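Local coordinates for polyhedrin (Operophtera brumata cypovirus 19, PDB 5A99), which forms the crystalline lattice of viral polyhedra, the microcrystalline occlusion bodies that probably shelter virus particles outside the insect host, at residues H36-R50 / S228-Y240. Sequence-based numbering, arbitrary orientation.
Sequences HLVLYMKDSSLQIIR and SVANYWTRFQYLY
The imidazole of H36 is walled in by three aromatic side chains at once. Its NE2 shares a 2.6 Å hydrogen bond with Y232 OH, W233 turns an edge toward one of its faces, and its own CE1 points into the ring of Y238, 3.4 Å from CG. Histidine suits this place because one small flat ring can both pack and bond at its rim. The Y232 hydroxyl is gripped a second time by R50, whose NH1 donates to Y232 OH over 2.9 Å, the oxygen lying 17° out of the guanidinium plane. A bend at chi3 (81°) turns the R50 head so that Y238 OH lies over one face of the guanidinium without a hydrogen bond, while R50 NE bonds to Q52 and NH2 to N132 of a second subunit.

Next to this polar group, toward the hairpin turn, the contact is apolar. I48 CD1 sits over the face of Y232, a CH-pi contact 4.3 Å from the ring centroid, and also touches W233 CZ2 at 3.7 Å. V38 CG2 meets the edge of W233, 3.6 Å from CZ2, a short branch reaching the ring from the strand. At the far end Y40 OH donates to Y240 OH (2.7 Å), and Y240 OH also bonds to E225; tyrosine suits Y240 because its ring packs while its hydroxyl bonds.

Helix 225-236 and the residues after it pack on one face of the antiparallel hairpin of strands 33-40 and 46-53, the axis of 228-236 16° from that of 46-50, with strands 110-116 and 218-222 flanking the hairpin in the sheet.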
ATOM      1  N   HIS A  36      -1.376  -6.290  15.951  1.00  6.19           N
ATOM      2  CA  HIS A  36      -2.254  -5.201  16.361  1.00  9.35           C
ATOM      3  C   HIS A  36      -1.443  -4.022  16.847  1.00  9.76           C
ATOM      4  O   HIS A  36      -0.567  -4.169  17.698  1.00  8.18           O
ATOM      5  CB  HIS A  36      -3.171  -5.637  17.496  1.00  8.15           C
ATOM      6  CG  HIS A  36      -4.379  -6.400  17.050  1.00 11.30           C
ATOM      7  ND1 HIS A  36      -4.408  -7.773  17.001  1.00 11.08           N
ATOM      8  CD2 HIS A  36      -5.607  -5.981  16.659  1.00 10.00           C
ATOM      9  CE1 HIS A  36      -5.598  -8.173  16.587  1.00 11.28           C
ATOM     10  NE2 HIS A  36      -6.341  -7.104  16.362  1.00  7.42           N
ATOM     11  N   LEU A  37      -1.748  -2.848  16.315  1.00 11.69           N
ATOM     12  CA  LEU A  37      -1.212  -1.628  16.867  1.00 12.62           C
ATOM     13  C   LEU A  37      -2.379  -0.922  17.544  1.00 10.59           C
ATOM     14  O   LEU A  37      -3.333  -0.496  16.887  1.00  9.28           O
ATOM     15  CB  LEU A  37      -0.579  -0.770  15.772  1.00  9.44           C
ATOM     16  CG  LEU A  37      -0.015   0.580  16.224  1.00 14.40           C
ATOM     17  CD1 LEU A  37       0.938   0.428  17.398  1.00 13.84           C
ATOM     18  CD2 LEU A  37       0.677   1.282  15.044  1.00 14.74           C
ATOM     19  N   VAL A  38      -2.317  -0.855  18.866  1.00 12.52           N
ATOM     20  CA  VAL A  38      -3.396  -0.279  19.652  1.00 12.20           C
ATOM     21  C   VAL A  38      -2.939   1.070  20.163  1.00 12.14           C
ATOM     22  O   VAL A  38      -1.919   1.174  20.842  1.00 12.41           O
ATOM     23  CB  VAL A  38      -3.760  -1.164  20.845  1.00 10.69           C
ATOM     24  CG1 VAL A  38      -4.967  -0.570  21.626  1.00  8.29           C
ATOM     25  CG2 VAL A  38      -4.038  -2.567  20.378  1.00  8.97           C
ATOM     26  N   LEU A  39      -3.698   2.100  19.837  1.00 10.71           N
ATOM     27  CA  LEU A  39      -3.334   3.457  20.230  1.00 14.04           C
ATOM     28  C   LEU A  39      -4.311   3.995  21.260  1.00 13.88           C
ATOM     29  O   LEU A  39      -5.518   4.055  21.018  1.00 12.79           O
ATOM     30  CB  LEU A  39      -3.302   4.359  18.998  1.00 14.24           C
ATOM     31  CG  LEU A  39      -2.375   3.809  17.911  1.00 18.16           C
ATOM     32  CD1 LEU A  39      -2.556   4.516  16.586  1.00 13.49           C
ATOM     33  CD2 LEU A  39      -0.935   3.912  18.383  1.00 10.66           C
ATOM     34  N   TYR A  40      -3.783   4.368  22.416  1.00 10.24           N
ATOM     35  CA  TYR A  40      -4.601   4.917  23.478  1.00 12.03           C
ATOM     36  C   TYR A  40      -4.576   6.424  23.380  1.00 12.30           C
ATOM     37  O   TYR A  40      -3.532   7.060  23.518  1.00 10.45           O
ATOM     38  CB  TYR A  40      -4.102   4.422  24.830  1.00 10.98           C
ATOM     39  CG  TYR A  40      -4.019   2.915  24.873  1.00 14.24           C
ATOM     40  CD1 TYR A  40      -5.133   2.142  25.194  1.00 14.67           C
ATOM     41  CD2 TYR A  40      -2.838   2.264  24.549  1.00 14.40           C
ATOM     42  CE1 TYR A  40      -5.057   0.759  25.215  1.00 17.95           C
ATOM     43  CE2 TYR A  40      -2.753   0.891  24.570  1.00 18.18           C
ATOM     44  CZ  TYR A  40      -3.864   0.144  24.899  1.00 14.77           C
ATOM     45  OH  TYR A  40      -3.778  -1.225  24.912  1.00 14.44           O
ATOM     46  N   MET A  41      -5.745   6.986  23.124  1.00 11.60           N
ATOM     47  CA  MET A  41      -5.847   8.390  22.778  1.00 12.95           C
ATOM     48  C   MET A  41      -6.070   9.242  24.033  1.00 10.72           C
ATOM     49  O   MET A  41      -6.234   8.729  25.150  1.00 12.84           O
ATOM     50  CB  MET A  41      -6.968   8.591  21.743  1.00  6.73           C
ATOM     51  CG  MET A  41      -6.911   7.634  20.528  1.00 15.60           C
ATOM     52  SD  MET A  41      -5.328   7.452  19.657  1.00 14.51           S
ATOM     53  CE  MET A  41      -5.193   9.079  18.929  1.00 12.46           C
ATOM     54  N   LYS A  42      -6.062  10.550  23.845  1.00  9.00           N
ATOM     55  CA  LYS A  42      -6.081  11.492  24.957  1.00 15.90           C
ATOM     56  C   LYS A  42      -7.452  11.549  25.649  1.00 14.32           C
ATOM     57  O   LYS A  42      -7.571  12.030  26.779  1.00 11.85           O
ATOM     58  CB  LYS A  42      -5.625  12.868  24.460  1.00 11.66           C
ATOM     59  CG  LYS A  42      -4.166  12.861  24.029  1.00 12.71           C
ATOM     60  CD  LYS A  42      -3.643  14.210  23.545  1.00 18.58           C
ATOM     61  CE  LYS A  42      -2.113  14.180  23.460  1.00 12.04           C
ATOM     62  NZ  LYS A  42      -1.496  15.444  23.019  1.00 24.07           N
ATOM     63  N   ASP A  43      -8.481  11.015  24.993  1.00 14.26           N
ATOM     64  CA  ASP A  43      -9.805  10.936  25.617  1.00 15.12           C
ATOM     65  C   ASP A  43     -10.074   9.546  26.199  1.00 14.92           C
ATOM     66  O   ASP A  43     -11.205   9.218  26.594  1.00 15.60           O
ATOM     67  CB  ASP A  43     -10.897  11.336  24.616  1.00 10.68           C
ATOM     68  CG  ASP A  43     -10.940  10.440  23.382  1.00 10.47           C
ATOM     69  OD1 ASP A  43     -10.088   9.528  23.238  1.00  9.85           O
ATOM     70  OD2 ASP A  43     -11.826  10.673  22.530  1.00 13.19           O
ATOM     71  N   SER A  44      -9.012   8.745  26.233  1.00 13.03           N
ATOM     72  CA  SER A  44      -9.049   7.348  26.673  1.00 12.19           C
ATOM     73  C   SER A  44      -9.717   6.391  25.701  1.00 13.52           C
ATOM     74  O   SER A  44      -9.819   5.193  25.989  1.00 11.46           O
ATOM     75  CB  SER A  44      -9.686   7.205  28.056  1.00 13.94           C
ATOM     76  OG  SER A  44      -8.822   7.725  29.040  1.00 17.68           O
ATOM     77  N   SER A  45     -10.155   6.900  24.553  1.00 12.92           N
ATOM     78  CA  SER A  45     -10.660   6.030  23.498  1.00 11.64           C
ATOM     79  C   SER A  45      -9.484   5.264  22.890  1.00 11.88           C
ATOM     80  O   SER A  45      -8.325   5.661  23.044  1.00 12.57           O
ATOM     81  CB  SER A  45     -11.432   6.831  22.433  1.00 13.59           C
ATOM     82  OG  SER A  45     -10.576   7.543  21.550  1.00 15.00           O
ATOM     83  N   LEU A  46      -9.780   4.146  22.230  1.00 14.43           N
ATOM     84  CA  LEU A  46      -8.753   3.375  21.543  1.00 11.64           C
ATOM     85  C   LEU A  46      -8.944   3.435  20.045  1.00 13.81           C
ATOM     86  O   LEU A  46     -10.065   3.322  19.537  1.00 14.16           O
ATOM     87  CB  LEU A  46      -8.795   1.896  21.948  1.00 14.02           C
ATOM     88  CG  LEU A  46      -8.093   1.455  23.227  1.00 11.60           C
ATOM     89  CD1 LEU A  46      -8.759   2.103  24.448  1.00  9.50           C
ATOM     90  CD2 LEU A  46      -8.116  -0.064  23.330  1.00 10.22           C
ATOM     91  N   GLN A  47      -7.828   3.582  19.344  1.00 14.44           N
ATOM     92  CA  GLN A  47      -7.790   3.301  17.926  1.00 19.24           C
ATOM     93  C   GLN A  47      -6.986   2.013  17.720  1.00 12.47           C
ATOM     94  O   GLN A  47      -5.826   1.919  18.118  1.00 11.77           O
ATOM     95  CB  GLN A  47      -7.165   4.454  17.147  1.00 15.32           C
ATOM     96  CG  GLN A  47      -7.098   4.179  15.661  1.00 14.60           C
ATOM     97  CD  GLN A  47      -6.775   5.409  14.843  1.00 22.41           C
ATOM     98  OE1 GLN A  47      -7.426   5.678  13.835  1.00 20.55           O
ATOM     99  NE2 GLN A  47      -5.760   6.152  15.261  1.00 19.07           N
ATOM    100  N   ILE A  48      -7.631   1.026  17.106  1.00 11.79           N
ATOM    101  CA  ILE A  48      -7.032  -0.273  16.842  1.00  7.04           C
ATOM    102  C   ILE A  48      -6.729  -0.412  15.361  1.00  9.64           C
ATOM    103  O   ILE A  48      -7.576  -0.166  14.508  1.00 10.01           O
ATOM    104  CB  ILE A  48      -7.971  -1.427  17.297  1.00  8.60           C
ATOM    105  CG1 ILE A  48      -8.324  -1.260  18.773  1.00 11.50           C
ATOM    106  CG2 ILE A  48      -7.329  -2.796  17.052  1.00  8.90           C
ATOM    107  CD1 ILE A  48      -9.168  -2.390  19.352  1.00 13.71           C
ATOM    108  N   ILE A  49      -5.492  -0.779  15.066  1.00 12.71           N
ATOM    109  CA  ILE A  49      -5.082  -1.090  13.703  1.00 10.05           C
ATOM    110  C   ILE A  49      -4.639  -2.544  13.717  1.00 10.70           C
ATOM    111  O   ILE A  49      -3.728  -2.908  14.459  1.00  9.04           O
ATOM    112  CB  ILE A  49      -3.931  -0.181  13.242  1.00 12.83           C
ATOM    113  CG1 ILE A  49      -4.380   1.285  13.230  1.00 15.30           C
ATOM    114  CG2 ILE A  49      -3.456  -0.557  11.850  1.00 11.79           C
ATOM    115  CD1 ILE A  49      -3.276   2.245  12.935  1.00 16.92           C
ATOM    116  N   ARG A  50      -5.320  -3.383  12.942  1.00 10.37           N
ATOM    117  CA  ARG A  50      -4.918  -4.773  12.803  1.00 11.09           C
ATOM    118  C   ARG A  50      -4.404  -5.067  11.411  1.00 11.22           C
ATOM    119  O   ARG A  50      -5.090  -4.840  10.403  1.00 13.62           O
ATOM    120  CB  ARG A  50      -6.052  -5.744  13.100  1.00 10.08           C
ATOM    121  CG  ARG A  50      -5.600  -7.202  13.023  1.00 13.11           C
ATOM    122  CD  ARG A  50      -6.718  -8.180  13.307  1.00 10.94           C
ATOM    123  NE  ARG A  50      -7.591  -8.430  12.160  1.00 12.73           N
ATOM    124  CZ  ARG A  50      -8.919  -8.315  12.182  1.00 15.71           C
ATOM    125  NH1 ARG A  50      -9.532  -7.906  13.288  1.00 14.54           N
ATOM    126  NH2 ARG A  50      -9.636  -8.609  11.092  1.00  9.98           N
ATOM    127  N   SER A 228     -13.562  -2.217  23.929  1.00 12.74           N
ATOM    128  CA  SER A 228     -12.800  -3.064  23.011  1.00  9.68           C
ATOM    129  C   SER A 228     -12.672  -4.497  23.538  1.00 12.28           C
ATOM    130  O   SER A 228     -12.770  -5.448  22.768  1.00 12.19           O
ATOM    131  CB  SER A 228     -11.409  -2.474  22.713  1.00 10.55           C
ATOM    132  OG  SER A 228     -10.532  -2.580  23.816  1.00  8.63           O
ATOM    133  N   VAL A 229     -12.473  -4.648  24.848  1.00 10.21           N
ATOM    134  CA  VAL A 229     -12.388  -5.979  25.455  1.00 11.05           C
ATOM    135  C   VAL A 229     -13.701  -6.715  25.187  1.00 14.53           C
ATOM    136  O   VAL A 229     -13.705  -7.848  24.704  1.00  9.61           O
ATOM    137  CB  VAL A 229     -12.066  -5.908  26.980  1.00  9.72           C
ATOM    138  CG1 VAL A 229     -12.332  -7.232  27.675  1.00 15.17           C
ATOM    139  CG2 VAL A 229     -10.623  -5.466  27.208  1.00 12.36           C
ATOM    140  N   ALA A 230     -14.809  -6.043  25.467  1.00 11.62           N
ATOM    141  CA  ALA A 230     -16.134  -6.616  25.280  1.00  9.80           C
ATOM    142  C   ALA A 230     -16.504  -6.898  23.824  1.00 11.89           C
ATOM    143  O   ALA A 230     -17.081  -7.944  23.513  1.00 13.46           O
ATOM    144  CB  ALA A 230     -17.172  -5.718  25.906  1.00 12.30           C
ATOM    145  N   ASN A 231     -16.181  -5.973  22.933  1.00 12.08           N
ATOM    146  CA  ASN A 231     -16.728  -6.021  21.582  1.00 12.75           C
ATOM    147  C   ASN A 231     -15.737  -6.450  20.506  1.00  9.24           C
ATOM    148  O   ASN A 231     -16.106  -6.590  19.343  1.00 14.06           O
ATOM    149  CB  ASN A 231     -17.302  -4.650  21.228  1.00 13.02           C
ATOM    150  CG  ASN A 231     -18.528  -4.302  22.051  1.00 12.29           C
ATOM    151  OD1 ASN A 231     -18.990  -5.091  22.888  1.00 12.10           O
ATOM    152  ND2 ASN A 231     -19.043  -3.109  21.844  1.00 10.76           N
ATOM    153  N   TYR A 232     -14.492  -6.675  20.899  1.00 11.97           N
ATOM    154  CA  TYR A 232     -13.441  -6.964  19.933  1.00  7.48           C
ATOM    155  C   TYR A 232     -12.522  -8.087  20.400  1.00  9.03           C
ATOM    156  O   TYR A 232     -12.509  -9.170  19.825  1.00 12.12           O
ATOM    157  CB  TYR A 232     -12.633  -5.695  19.663  1.00 12.54           C
ATOM    158  CG  TYR A 232     -11.601  -5.849  18.583  1.00  9.99           C
ATOM    159  CD1 TYR A 232     -11.923  -5.631  17.246  1.00  9.52           C
ATOM    160  CD2 TYR A 232     -10.302  -6.222  18.896  1.00 10.99           C
ATOM    161  CE1 TYR A 232     -10.971  -5.779  16.252  1.00 10.98           C
ATOM    162  CE2 TYR A 232      -9.338  -6.363  17.909  1.00  8.73           C
ATOM    163  CZ  TYR A 232      -9.673  -6.159  16.589  1.00  9.94           C
ATOM    164  OH  TYR A 232      -8.691  -6.316  15.611  1.00 11.53           O
ATOM    165  N   TRP A 233     -11.757  -7.836  21.449  1.00  9.20           N
ATOM    166  CA  TRP A 233     -10.713  -8.775  21.846  1.00 11.18           C
ATOM    167  C   TRP A 233     -11.285 -10.152  22.183  1.00 10.67           C
ATOM    168  O   TRP A 233     -10.909 -11.146  21.567  1.00  9.16           O
ATOM    169  CB  TRP A 233      -9.902  -8.204  23.006  1.00 14.93           C
ATOM    170  CG  TRP A 233      -9.257  -6.896  22.651  1.00 11.63           C
ATOM    171  CD1 TRP A 233      -9.618  -5.666  23.096  1.00 10.79           C
ATOM    172  CD2 TRP A 233      -8.143  -6.693  21.769  1.00 10.39           C
ATOM    173  NE1 TRP A 233      -8.800  -4.706  22.562  1.00 11.77           N
ATOM    174  CE2 TRP A 233      -7.884  -5.312  21.738  1.00 11.87           C
ATOM    175  CE3 TRP A 233      -7.341  -7.546  21.004  1.00 11.57           C
ATOM    176  CZ2 TRP A 233      -6.868  -4.757  20.962  1.00 11.22           C
ATOM    177  CZ3 TRP A 233      -6.326  -6.993  20.234  1.00 12.21           C
ATOM    178  CH2 TRP A 233      -6.098  -5.615  20.221  1.00 11.06           C
ATOM    179  N   THR A 234     -12.200 -10.208  23.148  1.00 10.77           N
ATOM    180  CA  THR A 234     -12.801 -11.477  23.537  1.00 11.36           C
ATOM    181  C   THR A 234     -13.648 -12.060  22.399  1.00  7.86           C
ATOM    182  O   THR A 234     -13.589 -13.252  22.120  1.00  7.82           O
ATOM    183  CB  THR A 234     -13.637 -11.337  24.821  1.00 13.17           C
ATOM    184  OG1 THR A 234     -14.662 -10.351  24.636  1.00 12.12           O
ATOM    185  CG2 THR A 234     -12.752 -10.929  25.973  1.00 13.64           C
ATOM    186  N   ARG A 235     -14.381 -11.199  21.715  1.00 10.90           N
ATOM    187  CA  ARG A 235     -15.267 -11.609  20.627  1.00 11.06           C
ATOM    188  C   ARG A 235     -14.551 -12.339  19.493  1.00  9.13           C
ATOM    189  O   ARG A 235     -15.051 -13.347  18.978  1.00 11.34           O
ATOM    190  CB  ARG A 235     -15.975 -10.375  20.073  1.00 14.62           C
ATOM    191  CG  ARG A 235     -16.532 -10.541  18.663  1.00 15.51           C
ATOM    192  CD  ARG A 235     -17.405  -9.351  18.281  1.00 16.87           C
ATOM    193  NE  ARG A 235     -18.531  -9.249  19.201  1.00 18.58           N
ATOM    194  CZ  ARG A 235     -19.615 -10.001  19.107  1.00 11.88           C
ATOM    195  NH1 ARG A 235     -19.709 -10.883  18.124  1.00 23.48           N
ATOM    196  NH2 ARG A 235     -20.597  -9.870  19.988  1.00 19.36           N
ATOM    197  N   PHE A 236     -13.386 -11.819  19.109  1.00 11.05           N
ATOM    198  CA  PHE A 236     -12.675 -12.281  17.915  1.00 11.04           C
ATOM    199  C   PHE A 236     -11.517 -13.227  18.235  1.00  8.63           C
ATOM    200  O   PHE A 236     -10.812 -13.681  17.333  1.00 11.98           O
ATOM    201  CB  PHE A 236     -12.153 -11.069  17.119  1.00 12.11           C
ATOM    202  CG  PHE A 236     -13.245 -10.171  16.583  1.00 10.72           C
ATOM    203  CD1 PHE A 236     -14.318 -10.697  15.884  1.00 13.02           C
ATOM    204  CD2 PHE A 236     -13.210  -8.805  16.805  1.00 11.67           C
ATOM    205  CE1 PHE A 236     -15.324  -9.871  15.405  1.00 13.07           C
ATOM    206  CE2 PHE A 236     -14.213  -7.984  16.338  1.00 11.81           C
ATOM    207  CZ  PHE A 236     -15.270  -8.514  15.643  1.00 12.97           C
ATOM    208  N   GLN A 237     -11.310 -13.517  19.516  1.00  9.72           N
ATOM    209  CA  GLN A 237     -10.233 -14.422  19.928  1.00 11.22           C
ATOM    210  C   GLN A 237      -8.852 -13.811  19.678  1.00 13.98           C
ATOM    211  O   GLN A 237      -7.889 -14.502  19.299  1.00  9.25           O
ATOM    212  CB  GLN A 237     -10.365 -15.766  19.213  1.00 11.20           C
ATOM    213  CG  GLN A 237      -9.686 -16.891  19.946  1.00 13.71           C
ATOM    214  CD  GLN A 237      -9.808 -18.212  19.248  1.00 13.65           C
ATOM    215  OE1 GLN A 237      -9.873 -18.287  18.019  1.00 15.69           O
ATOM    216  NE2 GLN A 237      -9.818 -19.281  20.034  1.00 18.59           N
ATOM    217  N   TYR A 238      -8.763 -12.499  19.882  1.00  8.89           N
ATOM    218  CA  TYR A 238      -7.488 -11.800  19.865  1.00 10.20           C
ATOM    219  C   TYR A 238      -7.024 -11.593  21.304  1.00 11.89           C
ATOM    220  O   TYR A 238      -7.673 -10.886  22.083  1.00 12.14           O
ATOM    221  CB  TYR A 238      -7.637 -10.448  19.177  1.00  8.07           C
ATOM    222  CG  TYR A 238      -7.809 -10.555  17.688  1.00  8.90           C
ATOM    223  CD1 TYR A 238      -6.959 -11.348  16.940  1.00  8.83           C
ATOM    224  CD2 TYR A 238      -8.837  -9.883  17.036  1.00 10.98           C
ATOM    225  CE1 TYR A 238      -7.101 -11.455  15.586  1.00  9.19           C
ATOM    226  CE2 TYR A 238      -8.999  -9.988  15.669  1.00 13.19           C
ATOM    227  CZ  TYR A 238      -8.125 -10.773  14.951  1.00 11.30           C
ATOM    228  OH  TYR A 238      -8.270 -10.886  13.596  1.00  9.26           O
ATOM    229  N   LEU A 239      -5.921 -12.236  21.659  1.00 12.05           N
ATOM    230  CA  LEU A 239      -5.372 -12.141  23.007  1.00 10.15           C
ATOM    231  C   LEU A 239      -4.952 -10.697  23.286  1.00 11.81           C
ATOM    232  O   LEU A 239      -4.464 -10.003  22.400  1.00 12.57           O
ATOM    233  CB  LEU A 239      -4.203 -13.123  23.174  1.00 16.00           C
ATOM    234  CG  LEU A 239      -4.583 -14.593  22.967  1.00 12.84           C
ATOM    235  CD1 LEU A 239      -3.391 -15.520  23.170  1.00 12.95           C
ATOM    236  CD2 LEU A 239      -5.724 -14.990  23.900  1.00 13.92           C
ATOM    237  N   TYR A 240      -5.179 -10.240  24.512  1.00 12.78           N
ATOM    238  CA  TYR A 240      -5.030  -8.829  24.836  1.00 15.23           C
ATOM    239  C   TYR A 240      -4.765  -8.615  26.321  1.00 11.78           C
ATOM    240  O   TYR A 240      -5.260  -9.359  27.180  1.00 13.78           O
ATOM    241  CB  TYR A 240      -6.293  -8.050  24.411  1.00 12.25           C
ATOM    242  CG  TYR A 240      -6.236  -6.570  24.701  1.00 10.61           C
ATOM    243  CD1 TYR A 240      -5.509  -5.716  23.893  1.00  9.01           C
ATOM    244  CD2 TYR A 240      -6.922  -6.025  25.780  1.00  9.97           C
ATOM    245  CE1 TYR A 240      -5.442  -4.366  24.155  1.00 10.84           C
ATOM    246  CE2 TYR A 240      -6.871  -4.672  26.047  1.00  8.72           C
ATOM    247  CZ  TYR A 240      -6.122  -3.847  25.230  1.00  7.61           C
ATOM    248  OH  TYR A 240      -6.061  -2.502  25.470  1.00 10.48           O
TER